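Local structure of LPXTG-motif cell wall anchor domain protein (Mobiluncus mulieris, 5U5O) at residues 225-231 with 263-269; 168-174 with 216-222; 173-177 with 209-215. The protein forms part of a giant surface adhesin, here two tandem Ig-like domains containing internal covalent cross-links, and probably mediates bacterial attachment. All blocks are in the same frame, centred on the assembly; numbering follows the deposited sequence. Where two conformers were deposited one is given.

Contact 1 of 3, residues 225-231 with 263-269; sequences GDTCTIS and GEAVVKI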
loop_
_atom_site.group_PDB
_atom_site.type_symbol
_atom_site.label_atom_id
_atom_site.label_comp_id
_atom_site.label_asym_id
_atom_site.label_seq_id
_atom_site.Cartn_x
_atom_site.Cartn_y
_atom_site.Cartn_z
ATOM N N GLY A 225 4.511 9.248 -6.781
ATOM C CA GLY A 225 4.094 9.483 -8.152
ATOM C C GLY A 225 2.930 10.417 -8.352
ATOM O O GLY A 225 2.465 10.580 -9.481
ATOM N N ASP A 226 2.435 11.027 -7.271
ATOM C CA ASP A 226 1.302 11.915 -7.385
ATOM C C ASP A 226 1.707 13.203 -8.105
ATOM O O ASP A 226 2.904 13.596 -8.176
ATOM C CB ASP A 226 0.720 12.250 -6.002
ATOM C CG ASP A 226 -0.763 12.520 -6.036
ATOM O OD1 ASP A 226 -1.354 12.669 -7.144
ATOM O OD2 ASP A 226 -1.368 12.560 -4.932
ATOM N N THR A 227 0.704 13.810 -8.721
ATOM C CA THR A 227 0.824 15.143 -9.299
ATOM C C THR A 227 0.217 16.121 -8.309
ATOM O O THR A 227 -0.942 15.955 -7.892
ATOM C CB THR A 227 0.065 15.224 -10.630
ATOM O OG1 THR A 227 0.676 14.338 -11.569
ATOM C CG2 THR A 227 0.066 16.635 -11.223
ATOM N N CYS A 228 1.000 17.146 -7.917
ATOM C CA CYS A 228 0.549 18.122 -6.960
ATOM C C CYS A 228 0.545 19.521 -7.637
ATOM O O CYS A 228 1.529 19.871 -8.360
ATOM C CB CYS A 228 1.527 18.100 -5.840
ATOM S SG CYS A 228 1.592 19.512 -4.749
ATOM N N THR A 229 -0.482 20.308 -7.417
ATOM C CA THR A 229 -0.552 21.678 -7.894
ATOM C C THR A 229 -0.444 22.616 -6.713
ATOM O O THR A 229 -0.926 22.343 -5.602
ATOM C CB THR A 229 -1.816 21.957 -8.728
ATOM O OG1 THR A 229 -2.996 21.752 -7.941
ATOM C CG2 THR A 229 -1.870 21.050 -9.953
ATOM N N ILE A 230 0.232 23.741 -6.962
ATOM C CA ILE A 230 0.373 24.813 -5.997
ATOM C C ILE A 230 -0.209 26.048 -6.671
ATOM O O ILE A 230 0.229 26.413 -7.780
ATOM C CB ILE A 230 1.876 25.052 -5.676
ATOM C CG1 ILE A 230 2.525 23.790 -5.135
ATOM C CG2 ILE A 230 2.032 26.173 -4.662
ATOM C CD1 ILE A 230 4.035 23.816 -5.162
ATOM N N SER A 231 -1.115 26.738 -5.994
ATOM C CA SER A 231 -1.802 27.906 -6.527
ATOM C C SER A 231 -1.714 29.013 -5.509
ATOM O O SER A 231 -2.185 28.853 -4.377
ATOM C CB SER A 231 -3.290 27.599 -6.753
ATOM O OG SER A 231 -3.481 26.489 -7.608
ATOM N N GLY A 263 1.692 32.259 -10.815
ATOM C CA GLY A 263 1.158 31.845 -9.515
ATOM C C GLY A 263 0.685 30.403 -9.442
ATOM O O GLY A 263 0.213 29.980 -8.380
ATOM N N GLU A 264 0.833 29.641 -10.533
ATOM C CA GLU A 264 0.406 28.241 -10.609
ATOM C C GLU A 264 1.590 27.359 -10.925
ATOM O O GLU A 264 2.336 27.626 -11.885
ATOM C CB GLU A 264 -0.638 28.055 -11.718
ATOM C CG GLU A 264 -1.911 28.867 -11.529
ATOM C CD GLU A 264 -2.776 28.366 -10.396
ATOM O OE1 GLU A 264 -2.654 27.183 -9.997
ATOM O OE2 GLU A 264 -3.577 29.170 -9.898
ATOM N N ALA A 265 1.809 26.313 -10.140
ATOM C CA ALA A 265 2.879 25.361 -10.393
ATOM C C ALA A 265 2.325 23.959 -10.369
ATOM O O ALA A 265 1.291 23.683 -9.716
ATOM C CB ALA A 265 3.962 25.485 -9.341
ATOM N N VAL A 266 3.011 23.061 -11.042
ATOM C CA VAL A 266 2.738 21.631 -11.017
ATOM C C VAL A 266 4.051 20.928 -10.725
ATOM O O VAL A 266 5.085 21.235 -11.351
ATOM C CB VAL A 266 2.161 21.126 -12.349
ATOM C CG1 VAL A 266 1.799 19.646 -12.260
ATOM C CG2 VAL A 266 0.942 21.938 -12.757
ATOM N N VAL A 267 4.039 19.964 -9.810
ATOM C CA VAL A 267 5.239 19.220 -9.451
ATOM C C VAL A 267 4.846 17.765 -9.185
ATOM O O VAL A 267 3.731 17.498 -8.692
ATOM C CB VAL A 267 5.949 19.890 -8.250
ATOM C CG1 VAL A 267 5.087 19.873 -6.996
ATOM C CG2 VAL A 267 7.324 19.307 -8.003
ATOM N N LYS A 268 5.717 16.828 -9.515
ATOM C CA LYS A 268 5.512 15.410 -9.248
ATOM C C LYS A 268 6.167 15.105 -7.920
ATOM O O LYS A 268 7.280 15.609 -7.633
ATOM C CB LYS A 268 6.166 14.552 -10.325
ATOM C CG LYS A 268 5.638 14.760 -11.742
ATOM C CD LYS A 268 4.201 14.312 -11.941
ATOM C CE LYS A 268 3.990 12.814 -11.719
ATOM N NZ LYS A 268 4.852 11.930 -12.561
ATOM N N ILE A 269 5.478 14.270 -7.130
ATOM C CA ILE A 269 5.976 13.882 -5.833
ATOM C C ILE A 269 6.307 12.390 -5.904
ATOM O O ILE A 269 5.430 11.539 -5.728
ATOM C CB ILE A 269 4.904 14.151 -4.740
ATOM C CG1 ILE A 269 4.368 15.585 -4.810
ATOM C CG2 ILE A 269 5.459 13.847 -3.351
ATOM C CD1 ILE A 269 5.389 16.682 -4.584
HETATM O O HOH W 1 3.779 9.295 -11.569
#
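Strands 226-231 and 264-269 are antiparallel neighbours in the five-stranded sheet of the C-terminal, DUF5979-family Ig-like domain; their axes lie 4.7 Å apart at 158°. I269, I230 and C228 lose the most surface here, and all point into the domain core with V267 and A265. C228 CB lies 3.9 Å from I269 CG1 and 4.1 Å from V267 CG1, while I230 CB sits 4.2 Å from A265 CB. L171 of the facing sheet covers the three, and C228, deposited in two conformers, is the disulfide partner of C200, on the other strand flanking 226-231. I269, I230 and C228 all sit in hydrogen-bonded pairs, with D226, A265 and V267; C228 N to V267 O and V267 N to C228 O are both 2.9 Å. A G1 beta bulge ends the ladder at I269, since G225 (phi 92°) and D226 both face it. On the outer face, S231 OG donates to E264 OE1 at 2.6 Å; at the bulge, G225 N reaches I269 O at 2.7 Å.

Contact 2 of 3, residues 168-174 with 216-222; sequences FGSLKLT and EKTVEGI
I222 (chi1 m, chi2 t) lies along L171, its CD1 3.8 Å from L171 CB. Both strands are extended and antiparallel, axes 4.4 Å apart at 153°. L171 pairs with V219 (L171 N to V219 O 2.9 Å, V219 N to L171 O 2.8 Å) and L173 with K217 (L173 N to K217 O 2.9 Å). Between G169 and L171 the register slips by one at a G1 beta bulge: G221 (phi/psi 68°/35°) and I222 both oppose G169, with G169 N to I222 O 2.7 Å and I222 N to G169 O 2.9 Å. This is a strand pair of a beta-sandwich domain: L171 and L173, both t,p, turn inward with V219 and I222 onto the facing sheet, and strand 281-291 runs parallel along the other side of 168-174. On the opposite face K172 (t,t,m,t) makes a salt bridge from NZ to E216 OE2 at 3.5 Å, and water 3 joins T174 OG1 (2.7 Å) to E216 OE1 (2.8 Å).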
loop_
_atom_site.group_PDB
_atom_site.type_symbol
_atom_site.label_atom_id
_atom_site.label_comp_id
_atom_site.label_asym_id
_atom_site.label_seq_id
_atom_site.Cartn_x
_atom_site.Cartn_y
_atom_site.Cartn_z
ATOM N N PHE A 168 5.019 7.003 1.391
ATOM C CA PHE A 168 4.516 8.309 0.971
ATOM C C PHE A 168 5.627 9.342 0.905
ATOM O O PHE A 168 6.650 9.241 1.589
ATOM C CB PHE A 168 3.411 8.801 1.916
ATOM C CG PHE A 168 2.218 7.888 1.951
ATOM C CD1 PHE A 168 1.203 8.030 1.011
ATOM C CD2 PHE A 168 2.137 6.850 2.867
ATOM C CE1 PHE A 168 0.125 7.173 0.987
ATOM C CE2 PHE A 168 1.052 5.996 2.863
ATOM C CZ PHE A 168 0.046 6.158 1.916
ATOM N N GLY A 169 5.387 10.336 0.065
ATOM C CA GLY A 169 6.233 11.511 -0.047
ATOM C C GLY A 169 5.620 12.720 0.631
ATOM O O GLY A 169 4.600 12.603 1.345
ATOM N N SER A 170 6.236 13.892 0.380
ATOM C CA SER A 170 5.762 15.130 0.985
ATOM C C SER A 170 6.174 16.310 0.123
ATOM O O SER A 170 7.070 16.204 -0.735
ATOM C CB SER A 170 6.344 15.324 2.382
ATOM O OG SER A 170 7.770 15.461 2.353
ATOM N N LEU A 171 5.523 17.428 0.384
ATOM C CA LEU A 171 5.785 18.676 -0.307
ATOM C C LEU A 171 5.914 19.780 0.702
ATOM O O LEU A 171 4.959 20.115 1.407
ATOM C CB LEU A 171 4.665 18.976 -1.288
ATOM C CG LEU A 171 4.760 20.278 -2.097
ATOM C CD1 LEU A 171 6.053 20.446 -2.883
ATOM C CD2 LEU A 171 3.567 20.311 -3.032
ATOM N N LYS A 172 7.100 20.396 0.727
ATOM C CA LYS A 172 7.355 21.576 1.526
ATOM C C LYS A 172 7.299 22.770 0.604
ATOM O O LYS A 172 7.894 22.742 -0.484
ATOM C CB LYS A 172 8.727 21.516 2.198
ATOM C CG LYS A 172 9.003 22.694 3.124
ATOM C CD LYS A 172 10.458 22.782 3.552
ATOM C CE LYS A 172 10.853 21.618 4.434
ATOM N NZ LYS A 172 12.158 21.852 5.106
ATOM N N LEU A 173 6.665 23.832 1.048
ATOM C CA LEU A 173 6.573 25.087 0.296
ATOM C C LEU A 173 7.072 26.170 1.211
ATOM O O LEU A 173 6.609 26.319 2.324
ATOM C CB LEU A 173 5.108 25.368 -0.096
ATOM C CG LEU A 173 4.894 26.683 -0.862
ATOM C CD1 LEU A 173 5.649 26.730 -2.199
ATOM C CD2 LEU A 173 3.398 26.919 -1.043
ATOM N N THR A 174 8.002 26.981 0.701
ATOM C CA THR A 174 8.574 28.148 1.386
ATOM C C THR A 174 8.260 29.386 0.540
ATOM O O THR A 174 8.315 29.313 -0.694
ATOM C CB THR A 174 10.100 27.994 1.534
ATOM O OG1 THR A 174 10.387 26.821 2.294
ATOM C CG2 THR A 174 10.746 29.186 2.242
ATOM N N GLU A 216 7.331 28.373 6.009
ATOM C CA GLU A 216 7.150 27.136 5.261
ATOM C C GLU A 216 5.935 26.335 5.769
ATOM O O GLU A 216 5.480 26.511 6.903
ATOM C CB GLU A 216 8.400 26.258 5.309
ATOM C CG GLU A 216 8.841 25.833 6.691
ATOM C CD GLU A 216 10.023 24.894 6.661
ATOM O OE1 GLU A 216 11.150 25.365 6.413
ATOM O OE2 GLU A 216 9.825 23.684 6.908
ATOM N N LYS A 217 5.416 25.466 4.905
ATOM C CA LYS A 217 4.339 24.531 5.229
ATOM C C LYS A 217 4.675 23.248 4.511
ATOM O O LYS A 217 5.063 23.270 3.341
ATOM C CB LYS A 217 3.022 25.102 4.696
ATOM C CG LYS A 217 1.859 24.134 4.567
ATOM C CD LYS A 217 1.150 24.046 5.874
ATOM C CE LYS A 217 0.011 23.053 5.775
ATOM N NZ LYS A 217 -0.397 22.675 7.141
ATOM N N THR A 218 4.490 22.121 5.188
ATOM C CA THR A 218 4.651 20.816 4.564
ATOM C C THR A 218 3.323 20.050 4.522
ATOM O O THR A 218 2.604 19.948 5.539
ATOM C CB THR A 218 5.713 19.987 5.295
ATOM O OG1 THR A 218 6.949 20.709 5.276
ATOM C CG2 THR A 218 5.949 18.667 4.613
ATOM N N VAL A 219 2.990 19.535 3.350
ATOM C CA VAL A 219 1.913 18.572 3.160
ATOM C C VAL A 219 2.536 17.178 3.146
ATOM O O VAL A 219 3.383 16.864 2.290
ATOM C CB VAL A 219 1.148 18.836 1.853
ATOM C CG1 VAL A 219 0.097 17.765 1.588
ATOM C CG2 VAL A 219 0.524 20.222 1.870
ATOM N N GLU A 220 2.119 16.354 4.109
ATOM C CA GLU A 220 2.640 15.000 4.274
ATOM C C GLU A 220 1.731 13.969 3.620
ATOM O O GLU A 220 0.610 14.281 3.204
ATOM C CB GLU A 220 2.734 14.665 5.767
ATOM C CG GLU A 220 3.541 15.644 6.618
ATOM C CD GLU A 220 5.042 15.432 6.552
ATOM O OE1 GLU A 220 5.503 14.484 5.883
ATOM O OE2 GLU A 220 5.774 16.219 7.196
ATOM N N GLY A 221 2.207 12.728 3.543
ATOM C CA GLY A 221 1.335 11.611 3.137
ATOM C C GLY A 221 0.870 11.631 1.694
ATOM O O GLY A 221 -0.257 11.229 1.376
ATOM N N ILE A 222 1.749 12.107 0.813
ATOM C CA ILE A 222 1.423 12.193 -0.602
ATOM C C ILE A 222 1.829 10.870 -1.273
ATOM O O ILE A 222 3.000 10.477 -1.181
ATOM C CB ILE A 222 2.124 13.392 -1.285
ATOM C CG1 ILE A 222 1.713 14.687 -0.565
ATOM C CG2 ILE A 222 1.715 13.426 -2.741
ATOM C CD1 ILE A 222 2.454 15.934 -1.042
HETATM O O HOH W 2 4.806 12.093 4.392
HETATM O O HOH W 3 12.082 27.019 4.406
#

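Contact 3 of 3, residues 173-177 with 209-215; sequences LTKTV and FTLKEGE
Segment 173-177 is fully extended, and strand 209-212 crosses it at -44°, the axes 7.1 Å apart, as between the facing sheets of a beta sandwich. A type II turn from K212 to E215 (E213 -54°/129°, G214 87°/-10°) carries the chain from one sheet toward the other; K212 N bonds E215 OE1 at 2.8 Å. The turn docks on K175 through two backbone hydrogen bonds, K175 N to E215 O (3.1 Å) and G214 N to K175 O (2.7 Å). Inside the sandwich L173 (t,p) places CG 4.1 Å from CD1 of L211 (m,t), and CD2 3.9 Å from CZ at the ring edge of F209 (chi1 p). K175 (t,p,t,p) packs CB 4.0 Å from L211 CB, then leads its NZ away to a covalent isopeptide link with CG of N288 on strand 281-291. E213, extended t,t, is held by a salt bridge to R189; its CD approaches V177 CB to 3.5 Å, and water 4 spans E213 OE2 (2.8 Å) and V177 N (2.9 Å).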
loop_
_atom_site.group_PDB
_atom_site.type_symbol
_atom_site.label_atom_id
_atom_site.label_comp_id
_atom_site.label_asym_id
_atom_site.label_seq_id
_atom_site.Cartn_x
_atom_site.Cartn_y
_atom_site.Cartn_z
ATOM N N LEU A 173 6.665 23.832 1.048
ATOM C CA LEU A 173 6.573 25.087 0.296
ATOM C C LEU A 173 7.072 26.170 1.211
ATOM O O LEU A 173 6.609 26.319 2.324
ATOM C CB LEU A 173 5.108 25.368 -0.096
ATOM C CG LEU A 173 4.894 26.683 -0.862
ATOM C CD1 LEU A 173 5.649 26.730 -2.199
ATOM C CD2 LEU A 173 3.398 26.919 -1.043
ATOM N N THR A 174 8.002 26.981 0.701
ATOM C CA THR A 174 8.574 28.148 1.386
ATOM C C THR A 174 8.260 29.386 0.540
ATOM O O THR A 174 8.315 29.313 -0.694
ATOM C CB THR A 174 10.100 27.994 1.534
ATOM O OG1 THR A 174 10.387 26.821 2.294
ATOM C CG2 THR A 174 10.746 29.186 2.242
ATOM N N LYS A 175 7.907 30.479 1.201
ATOM C CA LYS A 175 7.657 31.758 0.511
ATOM C C LYS A 175 8.830 32.705 0.685
ATOM O O LYS A 175 9.288 32.921 1.798
ATOM C CB LYS A 175 6.414 32.472 1.056
ATOM C CG LYS A 175 5.982 33.699 0.243
ATOM C CD LYS A 175 5.617 33.297 -1.173
ATOM C CE LYS A 175 4.784 34.262 -1.976
ATOM N NZ LYS A 175 5.540 35.460 -2.418
ATOM N N THR A 176 9.317 33.281 -0.424
ATOM C CA THR A 176 10.315 34.380 -0.387
ATOM C C THR A 176 9.729 35.559 -1.131
ATOM O O THR A 176 8.748 35.450 -1.865
ATOM C CB THR A 176 11.664 33.962 -1.004
ATOM O OG1 THR A 176 11.441 33.538 -2.340
ATOM C CG2 THR A 176 12.259 32.804 -0.213
ATOM N N VAL A 177 10.413 36.709 -0.997
ATOM C CA VAL A 177 9.946 37.982 -1.568
ATOM C C VAL A 177 11.158 38.799 -2.043
ATOM O O VAL A 177 12.126 38.879 -1.317
ATOM C CB VAL A 177 9.168 38.832 -0.520
ATOM C CG1 VAL A 177 8.818 40.224 -1.038
ATOM C CG2 VAL A 177 7.901 38.119 -0.070
ATOM N N PHE A 209 -3.778 27.435 3.007
ATOM C CA PHE A 209 -3.047 27.985 4.125
ATOM C C PHE A 209 -2.364 29.267 3.658
ATOM O O PHE A 209 -2.315 29.551 2.456
ATOM C CB PHE A 209 -1.997 26.999 4.640
ATOM C CG PHE A 209 -1.069 26.513 3.567
ATOM C CD1 PHE A 209 -1.389 25.409 2.783
ATOM C CD2 PHE A 209 0.122 27.207 3.277
ATOM C CE1 PHE A 209 -0.545 24.994 1.750
ATOM C CE2 PHE A 209 0.958 26.781 2.250
ATOM C CZ PHE A 209 0.633 25.684 1.481
ATOM N N THR A 210 -1.853 30.006 4.630
ATOM C CA THR A 210 -1.086 31.212 4.361
ATOM C C THR A 210 0.334 31.074 4.846
ATOM O O THR A 210 0.630 30.418 5.838
ATOM C CB THR A 210 -1.699 32.434 5.055
ATOM O OG1 THR A 210 -1.521 32.315 6.469
ATOM C CG2 THR A 210 -3.178 32.554 4.724
ATOM N N LEU A 211 1.237 31.769 4.134
ATOM C CA LEU A 211 2.630 31.907 4.525
ATOM C C LEU A 211 3.008 33.371 4.537
ATOM O O LEU A 211 2.740 34.099 3.577
ATOM C CB LEU A 211 3.552 31.205 3.525
ATOM C CG LEU A 211 3.360 29.696 3.382
ATOM C CD1 LEU A 211 4.253 29.193 2.255
ATOM C CD2 LEU A 211 3.690 28.968 4.671
ATOM N N LYS A 212 3.611 33.801 5.631
ATOM C CA LYS A 212 4.369 35.055 5.599
ATOM C C LYS A 212 5.729 34.823 4.923
ATOM O O LYS A 212 6.181 33.703 4.696
ATOM C CB LYS A 212 4.541 35.651 7.000
ATOM C CG LYS A 212 3.200 35.952 7.659
ATOM C CD LYS A 212 3.301 36.731 8.952
ATOM C CE LYS A 212 1.920 37.169 9.411
ATOM N NZ LYS A 212 0.976 36.029 9.557
ATOM N N GLU A 213 6.394 35.912 4.558
ATOM C CA GLU A 213 7.714 35.829 3.963
ATOM C C GLU A 213 8.623 35.017 4.869
ATOM O O GLU A 213 8.697 35.280 6.071
ATOM C CB GLU A 213 8.270 37.232 3.744
ATOM C CG GLU A 213 9.665 37.267 3.154
ATOM C CD GLU A 213 10.171 38.673 2.866
ATOM O OE1 GLU A 213 9.418 39.654 3.010
ATOM O OE2 GLU A 213 11.343 38.790 2.442
ATOM N N GLY A 214 9.294 34.023 4.286
ATOM C CA GLY A 214 10.224 33.175 5.021
ATOM C C GLY A 214 9.630 31.961 5.721
ATOM O O GLY A 214 10.370 31.106 6.218
ATOM N N GLU A 215 8.302 31.878 5.774
ATOM C CA GLU A 215 7.624 30.739 6.380
ATOM C C GLU A 215 7.522 29.558 5.427
ATOM O O GLU A 215 7.616 29.708 4.211
ATOM C CB GLU A 215 6.227 31.146 6.879
ATOM C CG GLU A 215 6.275 32.155 8.013
ATOM C CD GLU A 215 4.924 32.428 8.654
ATOM O OE1 GLU A 215 3.867 32.262 7.994
ATOM O OE2 GLU A 215 4.922 32.859 9.826
HETATM O O HOH W 4 12.320 36.509 1.227
#

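Contacts 2 and 3 share L173 and T174 of strand 150-178, with centres about 14 Å apart; the chain leaves strand 205-212 in contact 3, turns, and enters strand 216-223 of contact 2, where K217 CB meets F209 CE2 at 3.6 Å. Contact 1 lies in the same sheet as strand 205-212 of contact 3, facing contact 2; its centre is about 11 Å from that of contact 2 and about 17 Å from that of contact 3. Across the core I269 CG2 touches I222 CG2 at 3.8 Å and I230 CG2 touches L173 CD2 at 3.9 Å. Disulfide residue C228 of contact 1 and isopeptide residue K175 of contact 3 lie 17.1 Å apart, CA to CA.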